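PDB 2GWM: Mono(ADP-ribosyl)transferase SpvB from Salmonella typhimurium, which probably transfers ADP-ribose from NAD+ to an arginine of host actin and so blocks filament assembly, this chain being its ADP-ribosyltransferase domain. Local coordinates for residues E35-R40 with N55-Y60; R77-G82 with L124-E129; L157-I162 with I194-L199. One frame throughout, in Å; residues are numbered along the deposited sequence.

Contact 1: residues E35-R40 with N55-Y60. With SO4 (sulfate ion), chain B.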
loop_
_atom_site.group_PDB
_atom_site.type_symbol
_atom_site.label_atom_id
_atom_site.label_comp_id
_atom_site.label_asym_id
_atom_site.label_seq_id
_atom_site.Cartn_x
_atom_site.Cartn_y
_atom_site.Cartn_z
ATOM N N GLU A 35 -5.684 6.118 -21.297
ATOM C CA GLU A 35 -5.819 4.937 -22.084
ATOM C C GLU A 35 -6.596 3.850 -21.330
ATOM O O GLU A 35 -7.411 3.135 -21.902
ATOM C CB GLU A 35 -4.448 4.453 -22.607
ATOM C CG GLU A 35 -4.493 3.871 -23.954
ATOM C CD GLU A 35 -5.107 4.792 -25.036
ATOM O OE1 GLU A 35 -4.641 5.952 -25.268
ATOM O OE2 GLU A 35 -6.083 4.334 -25.659
ATOM N N THR A 36 -6.332 3.733 -20.031
ATOM C CA THR A 36 -7.087 2.844 -19.158
ATOM C C THR A 36 -8.568 3.171 -19.095
ATOM O O THR A 36 -9.434 2.304 -19.199
ATOM C CB THR A 36 -6.474 2.821 -17.759
ATOM O OG1 THR A 36 -5.170 2.212 -17.815
ATOM C CG2 THR A 36 -7.417 2.133 -16.759
ATOM N N LEU A 37 -8.874 4.442 -18.912
ATOM C CA LEU A 37 -10.267 4.847 -18.858
ATOM C C LEU A 37 -11.008 4.536 -20.134
ATOM O O LEU A 37 -12.168 4.106 -20.101
ATOM C CB LEU A 37 -10.375 6.295 -18.484
ATOM C CG LEU A 37 -9.816 6.633 -17.094
ATOM C CD1 LEU A 37 -9.804 8.157 -16.949
ATOM C CD2 LEU A 37 -10.588 6.005 -15.950
ATOM N N LEU A 38 -10.328 4.698 -21.257
ATOM C CA LEU A 38 -10.960 4.441 -22.559
ATOM C C LEU A 38 -11.146 2.926 -22.698
ATOM O O LEU A 38 -12.239 2.457 -23.041
ATOM C CB LEU A 38 -10.121 4.996 -23.699
ATOM C CG LEU A 38 -10.452 4.451 -25.079
ATOM C CD1 LEU A 38 -11.873 4.769 -25.437
ATOM C CD2 LEU A 38 -9.503 4.994 -26.126
ATOM N N SER A 39 -10.091 2.158 -22.444
ATOM C CA SER A 39 -10.146 0.723 -22.649
ATOM C C SER A 39 -11.146 0.004 -21.748
ATOM O O SER A 39 -11.699 -1.014 -22.108
ATOM C CB SER A 39 -8.767 0.101 -22.521
ATOM O OG SER A 39 -8.232 0.260 -21.251
ATOM N N ARG A 40 -11.386 0.538 -20.562
ATOM C CA ARG A 40 -12.343 -0.055 -19.648
ATOM C C ARG A 40 -13.695 0.674 -19.702
ATOM O O ARG A 40 -14.594 0.459 -18.859
ATOM C CB ARG A 40 -11.747 -0.034 -18.245
ATOM C CG ARG A 40 -10.436 -0.737 -18.160
ATOM C CD ARG A 40 -9.993 -1.044 -16.721
ATOM N NE ARG A 40 -10.898 -1.990 -16.049
ATOM C CZ ARG A 40 -10.862 -3.323 -16.175
ATOM N NH1 ARG A 40 -9.985 -3.917 -16.952
ATOM N NH2 ARG A 40 -11.747 -4.068 -15.514
ATOM N N ASN A 55 -13.705 12.987 -13.156
ATOM C CA ASN A 55 -14.902 12.206 -12.762
ATOM C C ASN A 55 -14.771 10.742 -13.081
ATOM O O ASN A 55 -15.171 9.910 -12.297
ATOM C CB ASN A 55 -16.181 12.771 -13.382
ATOM C CG ASN A 55 -16.539 14.153 -12.840
ATOM O OD1 ASN A 55 -16.029 14.602 -11.801
ATOM N ND2 ASN A 55 -17.433 14.840 -13.535
ATOM N N ALA A 56 -14.175 10.411 -14.227
ATOM C CA ALA A 56 -14.026 9.032 -14.581
ATOM C C ALA A 56 -12.999 8.329 -13.694
ATOM O O ALA A 56 -13.159 7.136 -13.334
ATOM C CB ALA A 56 -13.665 8.959 -16.079
ATOM N N MET A 57 -11.897 9.006 -13.386
ATOM C CA MET A 57 -10.922 8.449 -12.479
ATOM C C MET A 57 -11.560 8.131 -11.146
ATOM O O MET A 57 -11.247 7.123 -10.551
ATOM C CB MET A 57 -9.782 9.433 -12.232
ATOM C CG MET A 57 -8.870 9.528 -13.434
ATOM S SD MET A 57 -7.878 8.044 -13.825
ATOM C CE MET A 57 -6.681 8.064 -12.526
ATOM N N SER A 58 -12.427 9.015 -10.687
ATOM C CA SER A 58 -13.141 8.754 -9.445
ATOM C C SER A 58 -13.923 7.489 -9.469
ATOM O O SER A 58 -13.889 6.698 -8.537
ATOM C CB SER A 58 -14.062 9.932 -9.101
ATOM O OG SER A 58 -13.295 11.152 -8.875
ATOM N N VAL A 59 -14.694 7.279 -10.542
ATOM C CA VAL A 59 -15.484 6.084 -10.610
ATOM C C VAL A 59 -14.599 4.803 -10.628
ATOM O O VAL A 59 -14.910 3.788 -10.021
ATOM C CB VAL A 59 -16.395 6.096 -11.886
ATOM C CG1 VAL A 59 -17.332 4.900 -11.816
ATOM C CG2 VAL A 59 -17.192 7.384 -11.990
ATOM N N TYR A 60 -13.539 4.844 -11.411
ATOM C CA TYR A 60 -12.576 3.762 -11.533
ATOM C C TYR A 60 -11.964 3.403 -10.148
ATOM O O TYR A 60 -11.970 2.266 -9.731
ATOM C CB TYR A 60 -11.534 4.273 -12.502
ATOM C CG TYR A 60 -10.288 3.422 -12.689
ATOM C CD1 TYR A 60 -10.334 2.034 -12.763
ATOM C CD2 TYR A 60 -9.057 4.043 -12.707
ATOM C CE1 TYR A 60 -9.166 1.290 -12.917
ATOM C CE2 TYR A 60 -7.880 3.315 -12.857
ATOM C CZ TYR A 60 -7.951 1.941 -12.962
ATOM O OH TYR A 60 -6.778 1.246 -13.096
HETATM S S SO4 B . -11.902 -7.192 -17.402
HETATM O O1 SO4 B . -12.851 -6.386 -16.641
HETATM O O2 SO4 B . -10.500 -6.921 -16.999
HETATM O O3 SO4 B . -12.291 -8.603 -17.215
HETATM O O4 SO4 B . -12.033 -6.872 -18.831
#
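Leu37 reaches from helix 30-39 into the side of helix 50-69 formed by Ala56, Met57 and Tyr60. Its CB stays back from that helix, and chi1 of -62° sets CG anti to the carbonyl carbon, where it meets Met57 SD at 4.1 Å. The two methyls then divide the work. CD1 rests on Met57 SD at 3.7 Å and touches Ala56 CB at 4.0 Å, while CD2 lies by the carbonyl O of Ala56 and reaches Tyr60 CB, also at 4.0 Å. The side chains of Leu37 and Met57 cross at about a right angle. The short helical segments themselves cross at 70°, their axes 10.6 Å apart, a helix-helix packing in the N-terminal helical part of the ADP-ribosyltransferase domain, with helix 3-24 covering Met57 and Tyr60 through Tyr22, Tyr10 and Ile19. At the far end of the same tyrosine, Thr36 CG2 meets Tyr60 OH at 3.8 Å, while Thr36 OG1 bonds with Tyr10 OH. Beyond the helix end, the guanidinium of Arg40 holds a sulfate ion, probably from the crystallisation liquor, with two hydrogen bonds: NH1 to O2 at 3.0 Å, in the guanidinium plane, and NH2 to O1.

Contact 2: residues R77-G82 with L124-E129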
loop_
_atom_site.group_PDB
_atom_site.type_symbol
_atom_site.label_atom_id
_atom_site.label_comp_id
_atom_site.label_asym_id
_atom_site.label_seq_id
_atom_site.Cartn_x
_atom_site.Cartn_y
_atom_site.Cartn_z
ATOM N N ARG A 77 -4.095 -9.274 12.876
ATOM C CA ARG A 77 -3.939 -8.157 13.814
ATOM C C ARG A 77 -2.620 -7.450 13.642
ATOM O O ARG A 77 -2.362 -6.481 14.356
ATOM C CB ARG A 77 -4.113 -8.605 15.253
ATOM C CG ARG A 77 -5.539 -9.044 15.584
ATOM C CD ARG A 77 -6.648 -7.940 15.517
ATOM N NE ARG A 77 -6.385 -6.838 16.451
ATOM C CZ ARG A 77 -6.831 -6.755 17.697
ATOM N NH1 ARG A 77 -7.575 -7.713 18.212
ATOM N NH2 ARG A 77 -6.519 -5.698 18.435
ATOM N N VAL A 78 -1.833 -7.860 12.643
ATOM C CA VAL A 78 -0.609 -7.184 12.271
ATOM C C VAL A 78 -0.267 -7.553 10.831
ATOM O O VAL A 78 -0.527 -8.651 10.364
ATOM C CB VAL A 78 0.531 -7.570 13.263
ATOM C CG1 VAL A 78 0.855 -9.073 13.166
ATOM C CG2 VAL A 78 1.749 -6.691 13.092
ATOM N N VAL A 79 0.317 -6.609 10.125
ATOM C CA VAL A 79 0.821 -6.846 8.777
ATOM C C VAL A 79 2.134 -6.086 8.622
ATOM O O VAL A 79 2.498 -5.249 9.476
ATOM C CB VAL A 79 -0.202 -6.364 7.669
ATOM C CG1 VAL A 79 -1.399 -7.252 7.627
ATOM C CG2 VAL A 79 -0.566 -4.942 7.867
ATOM N N TYR A 80 2.831 -6.329 7.524
ATOM C CA TYR A 80 4.181 -5.850 7.365
ATOM C C TYR A 80 4.387 -5.228 6.026
ATOM O O TYR A 80 3.725 -5.591 5.018
ATOM C CB TYR A 80 5.207 -7.013 7.457
ATOM C CG TYR A 80 4.975 -7.896 8.640
ATOM C CD1 TYR A 80 5.367 -7.485 9.897
ATOM C CD2 TYR A 80 4.260 -9.064 8.539
ATOM C CE1 TYR A 80 5.129 -8.258 11.014
ATOM C CE2 TYR A 80 3.996 -9.865 9.663
ATOM C CZ TYR A 80 4.460 -9.441 10.915
ATOM O OH TYR A 80 4.273 -10.142 12.092
ATOM N N ARG A 81 5.308 -4.280 5.987
ATOM C CA ARG A 81 5.706 -3.636 4.763
ATOM C C ARG A 81 7.139 -3.155 4.840
ATOM O O ARG A 81 7.478 -2.510 5.796
ATOM C CB ARG A 81 4.777 -2.485 4.382
ATOM C CG ARG A 81 5.145 -1.820 3.120
ATOM C CD ARG A 81 5.126 -2.726 1.910
ATOM N NE ARG A 81 5.538 -1.995 0.721
ATOM C CZ ARG A 81 4.778 -1.132 0.049
ATOM N NH1 ARG A 81 3.542 -0.881 0.425
ATOM N NH2 ARG A 81 5.275 -0.516 -1.029
ATOM N N GLY A 82 7.929 -3.478 3.839
ATOM C CA GLY A 82 9.250 -2.888 3.632
ATOM C C GLY A 82 9.125 -1.650 2.758
ATOM O O GLY A 82 8.410 -1.692 1.709
ATOM N N LEU A 124 8.169 -1.704 8.268
ATOM C CA LEU A 124 6.968 -1.328 9.036
ATOM C C LEU A 124 6.281 -2.542 9.617
ATOM O O LEU A 124 5.984 -3.520 8.922
ATOM C CB LEU A 124 5.969 -0.642 8.109
ATOM C CG LEU A 124 6.482 0.545 7.359
ATOM C CD1 LEU A 124 5.363 1.195 6.521
ATOM C CD2 LEU A 124 7.171 1.574 8.186
ATOM N N ASN A 125 6.008 -2.496 10.928
ATOM C CA ASN A 125 5.300 -3.485 11.667
ATOM C C ASN A 125 4.009 -2.802 12.058
ATOM O O ASN A 125 4.001 -1.934 12.844
ATOM C CB ASN A 125 6.139 -3.826 12.945
ATOM C CG ASN A 125 5.504 -4.848 13.821
ATOM O OD1 ASN A 125 5.024 -5.896 13.357
ATOM N ND2 ASN A 125 5.518 -4.573 15.161
ATOM N N ILE A 126 2.943 -3.161 11.353
ATOM C CA ILE A 126 1.668 -2.430 11.372
ATOM C C ILE A 126 0.583 -3.185 12.090
ATOM O O ILE A 126 0.063 -4.180 11.570
ATOM C CB ILE A 126 1.215 -2.123 9.926
ATOM C CG1 ILE A 126 2.272 -1.378 9.144
ATOM C CG2 ILE A 126 -0.068 -1.297 9.961
ATOM C CD1 ILE A 126 1.929 -1.194 7.691
ATOM N N TYR A 127 0.245 -2.731 13.292
ATOM C CA TYR A 127 -0.799 -3.354 14.068
ATOM C C TYR A 127 -2.170 -2.924 13.594
ATOM O O TYR A 127 -2.385 -1.766 13.265
ATOM C CB TYR A 127 -0.638 -3.023 15.535
ATOM C CG TYR A 127 0.637 -3.669 16.098
ATOM C CD1 TYR A 127 0.714 -5.048 16.253
ATOM C CD2 TYR A 127 1.776 -2.912 16.385
ATOM C CE1 TYR A 127 1.829 -5.647 16.785
ATOM C CE2 TYR A 127 2.925 -3.503 16.873
ATOM C CZ TYR A 127 2.967 -4.887 17.057
ATOM O OH TYR A 127 4.134 -5.452 17.567
ATOM N N LEU A 128 -3.103 -3.845 13.655
ATOM C CA LEU A 128 -4.456 -3.630 13.187
ATOM C C LEU A 128 -5.428 -3.913 14.269
ATOM O O LEU A 128 -5.218 -4.830 15.027
ATOM C CB LEU A 128 -4.776 -4.598 12.040
ATOM C CG LEU A 128 -3.823 -4.492 10.853
ATOM C CD1 LEU A 128 -4.235 -5.526 9.811
ATOM C CD2 LEU A 128 -3.744 -3.089 10.228
ATOM N N GLU A 129 -6.472 -3.106 14.377
ATOM C CA GLU A 129 -7.583 -3.391 15.281
ATOM C C GLU A 129 -8.757 -3.959 14.512
ATOM O O GLU A 129 -8.852 -3.789 13.305
ATOM C CB GLU A 129 -8.023 -2.119 16.012
ATOM C CG GLU A 129 -7.029 -1.547 16.972
ATOM C CD GLU A 129 -6.527 -2.570 17.949
ATOM O OE1 GLU A 129 -7.408 -3.208 18.602
ATOM O OE2 GLU A 129 -5.283 -2.747 18.067
HETATM O O HOH W 1 4.816 -8.117 14.756
#
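Val78, Val79, Tyr80 and Arg81 pair antiparallel with Tyr127, Ile126, Asn125 and Leu124, the segment axes 4.6 Å apart, with Val79-Ile126 and Arg81-Leu124 as the hydrogen-bonded pairs. One more backbone bond, Leu128 N to Arg77 O, lies just ahead of the start of strand 78-83, its donor well above the carbonyl plane. There the bent side chain of Arg77 turns back over the partner: NE gives a bond of 2.7 Å to Leu128 O, in the guanidinium plane, and NH2 makes a salt bridge to Glu129 OE1 at 2.6 Å. The carboxylate plane is turned nearly perpendicular to the guanidinium plane, 86° apart. On the face of Tyr80 and Asn125 the two side chains run side by side, ring and amide only 14° apart, and Asn125 OD1 lies 3.3 Å from Tyr80 CE1 and 3.4 Å from Val78 CG2. A water donates to the same OD1 at 2.6 Å. Val78 CG2 also packs on Tyr127 CD1 at 3.7 Å. On the other face Val79 CG2 leans on Ile126 CB, and its CG1 on Leu128 CD1. Arg81 starts on this face, but its end leads away from Leu124, and NH1 bonds to Ser111 O; with Ser111 and Glu148 it forms the predicted active site, consistent with the R-S-E signature of arginine-specific transferases. Strand 78-83 is an edge strand of the five-stranded sheet, strand 192-198 continues it beyond 122-127, and strands 110-112 and 149-151 cover Val79, Ile126 and Leu128.

Contact 3: residues L157-I162 with I194-L199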
loop_
_atom_site.group_PDB
_atom_site.type_symbol
_atom_site.label_atom_id
_atom_site.label_comp_id
_atom_site.label_asym_id
_atom_site.label_seq_id
_atom_site.Cartn_x
_atom_site.Cartn_y
_atom_site.Cartn_z
ATOM N N LEU A 157 -2.634 6.059 10.141
ATOM C CA LEU A 157 -1.768 5.323 11.036
ATOM C C LEU A 157 -1.026 6.180 12.008
ATOM O O LEU A 157 -0.570 7.273 11.708
ATOM C CB LEU A 157 -0.743 4.609 10.259
ATOM C CG LEU A 157 -1.258 3.748 9.093
ATOM C CD1 LEU A 157 -0.999 4.538 7.920
ATOM C CD2 LEU A 157 -0.573 2.430 9.004
ATOM N N LYS A 158 -0.868 5.599 13.161
ATOM C CA LYS A 158 -0.114 6.220 14.255
ATOM C C LYS A 158 1.275 5.593 14.360
ATOM O O LYS A 158 1.417 4.385 14.285
ATOM C CB LYS A 158 -0.841 6.003 15.553
ATOM C CG LYS A 158 -0.102 6.610 16.646
ATOM C CD LYS A 158 -0.756 6.421 17.959
ATOM C CE LYS A 158 -0.036 7.298 19.018
ATOM N NZ LYS A 158 -0.671 7.262 20.362
ATOM N N ILE A 159 2.279 6.458 14.486
ATOM C CA ILE A 159 3.673 6.046 14.683
ATOM C C ILE A 159 3.832 5.844 16.151
ATOM O O ILE A 159 3.800 6.822 16.934
ATOM C CB ILE A 159 4.642 7.174 14.238
ATOM C CG1 ILE A 159 4.374 7.643 12.787
ATOM C CG2 ILE A 159 6.071 6.743 14.453
ATOM C CD1 ILE A 159 4.342 6.580 11.810
ATOM N N GLU A 160 4.015 4.588 16.563
ATOM C CA GLU A 160 4.111 4.280 17.990
ATOM C C GLU A 160 5.559 4.232 18.504
ATOM O O GLU A 160 5.864 4.779 19.558
ATOM C CB GLU A 160 3.359 2.971 18.237
ATOM C CG GLU A 160 1.886 3.116 17.949
ATOM C CD GLU A 160 1.049 1.993 18.504
ATOM O OE1 GLU A 160 1.481 0.800 18.396
ATOM O OE2 GLU A 160 -0.050 2.313 18.991
ATOM N N SER A 161 6.449 3.567 17.785
ATOM C CA SER A 161 7.869 3.611 18.124
ATOM C C SER A 161 8.740 3.344 16.924
ATOM O O SER A 161 8.292 2.750 15.938
ATOM C CB SER A 161 8.189 2.601 19.219
ATOM O OG SER A 161 7.947 1.261 18.877
ATOM N N ILE A 162 9.992 3.788 17.034
ATOM C CA ILE A 162 10.986 3.617 16.006
ATOM C C ILE A 162 12.159 2.916 16.672
ATOM O O ILE A 162 12.565 3.321 17.791
ATOM C CB ILE A 162 11.447 4.949 15.345
ATOM C CG1 ILE A 162 10.251 5.738 14.763
ATOM C CG2 ILE A 162 12.506 4.641 14.263
ATOM C CD1 ILE A 162 9.653 6.763 15.622
ATOM N N ILE A 194 9.747 0.504 12.177
ATOM C CA ILE A 194 8.771 1.449 12.646
ATOM C C ILE A 194 7.560 0.632 13.001
ATOM O O ILE A 194 6.972 -0.032 12.171
ATOM C CB ILE A 194 8.396 2.515 11.641
ATOM C CG1 ILE A 194 9.627 3.240 11.147
ATOM C CG2 ILE A 194 7.418 3.498 12.296
ATOM C CD1 ILE A 194 9.342 4.310 10.116
ATOM N N ASN A 195 7.176 0.716 14.279
ATOM C CA ASN A 195 5.972 0.087 14.830
ATOM C C ASN A 195 4.851 1.110 14.715
ATOM O O ASN A 195 4.928 2.201 15.284
ATOM C CB ASN A 195 6.199 -0.337 16.283
ATOM C CG ASN A 195 7.304 -1.327 16.420
ATOM O OD1 ASN A 195 8.339 -1.071 17.127
ATOM N ND2 ASN A 195 7.097 -2.480 15.834
ATOM N N MET A 196 3.812 0.725 14.004
ATOM C CA MET A 196 2.693 1.595 13.639
ATOM C C MET A 196 1.395 0.932 13.994
ATOM O O MET A 196 1.329 -0.285 14.158
ATOM C CB MET A 196 2.609 1.790 12.102
ATOM C CG MET A 196 3.788 2.294 11.501
ATOM S SD MET A 196 3.458 2.623 9.801
ATOM C CE MET A 196 4.419 4.038 9.605
ATOM N N ARG A 197 0.306 1.723 14.001
ATOM C CA ARG A 197 -1.015 1.181 14.246
ATOM C C ARG A 197 -2.014 1.852 13.329
ATOM O O ARG A 197 -2.020 3.084 13.237
ATOM C CB ARG A 197 -1.437 1.406 15.691
ATOM C CG ARG A 197 -2.751 0.782 16.059
ATOM C CD ARG A 197 -3.025 0.820 17.578
ATOM N NE ARG A 197 -1.912 0.296 18.313
ATOM C CZ ARG A 197 -1.650 -0.982 18.519
ATOM N NH1 ARG A 197 -2.496 -1.929 18.158
ATOM N NH2 ARG A 197 -0.484 -1.278 19.064
ATOM N N VAL A 198 -2.817 1.060 12.629
ATOM C CA VAL A 198 -3.919 1.653 11.825
ATOM C C VAL A 198 -5.015 2.135 12.769
ATOM O O VAL A 198 -5.413 1.401 13.661
ATOM C CB VAL A 198 -4.442 0.652 10.785
ATOM C CG1 VAL A 198 -5.706 1.212 10.096
ATOM C CG2 VAL A 198 -3.396 0.372 9.741
ATOM N N LEU A 199 -5.457 3.394 12.626
ATOM C CA LEU A 199 -6.592 3.927 13.356
ATOM C C LEU A 199 -7.861 3.783 12.542
ATOM O O LEU A 199 -7.973 4.430 11.517
ATOM C CB LEU A 199 -6.365 5.412 13.727
ATOM C CG LEU A 199 -5.061 5.702 14.463
ATOM C CD1 LEU A 199 -4.764 7.200 14.667
ATOM C CD2 LEU A 199 -5.089 5.034 15.827
#
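Glu160 and Ser161 both face Asn195, a classic beta bulge in the antiparallel pairing of strands 155-164 and 192-198. The single carbonyl O of Asn195 accepts from both residues, from Glu160 N at 2.9 Å and from Ser161 N at 3.2 Å, which keeps the strands joined where the register moves by one. Before the bulge, Lys158 and Arg197 exchange two backbone bonds; after it, Asn195 N returns one to Ser161 O. The extra residue turns Glu160 toward Arg197, which grips the carboxylate side-on: NE to OE2 at 2.8 Å, in the guanidinium plane and nearly straight at 165°, and NH2 to OE1 at 2.9 Å. On the face opposite Lys158 and Arg197, Leu157 CD2 touches Val198 CG2 at 3.6 Å, and Ile159 and Met196 lie side by side, Ile159 CD1 and Met196 CE tight at 3.4 Å. Tyr97 of helix 91-97 packs on Met196 and Ile194, while strand 122-127 flanks the pair through Ile126 on Val198 and Tyr127 on Arg197. A second carboxylate braces the arginine from that direction, Glu129 OE2 forming a salt bridge with Arg197 NH1.

In the fold
From the N terminus, helix 3-24 leads into contact 1, which closes a short loop between helices 30-39 and 50-69. Helix 50-69 then runs on to strand 78-83, where contact 2 opens; it closes a longer excursion holding helix 91-97 and strands 103-106 and 110-112. Contact 3 follows, pairing strand 155-164 with the last strand, 192-198, and closing the loop that holds helix 168-175. The three are in series, neither nested nor crossing. Contact 1 stands apart, its nearest atoms about 17 Å from contact 2, on the opposite side of the chain's centre. Contacts 2 and 3 share one sheet: strands 122-127 and 192-198 are parallel neighbours, with Tyr127 N 2.8 Å from Met196 O.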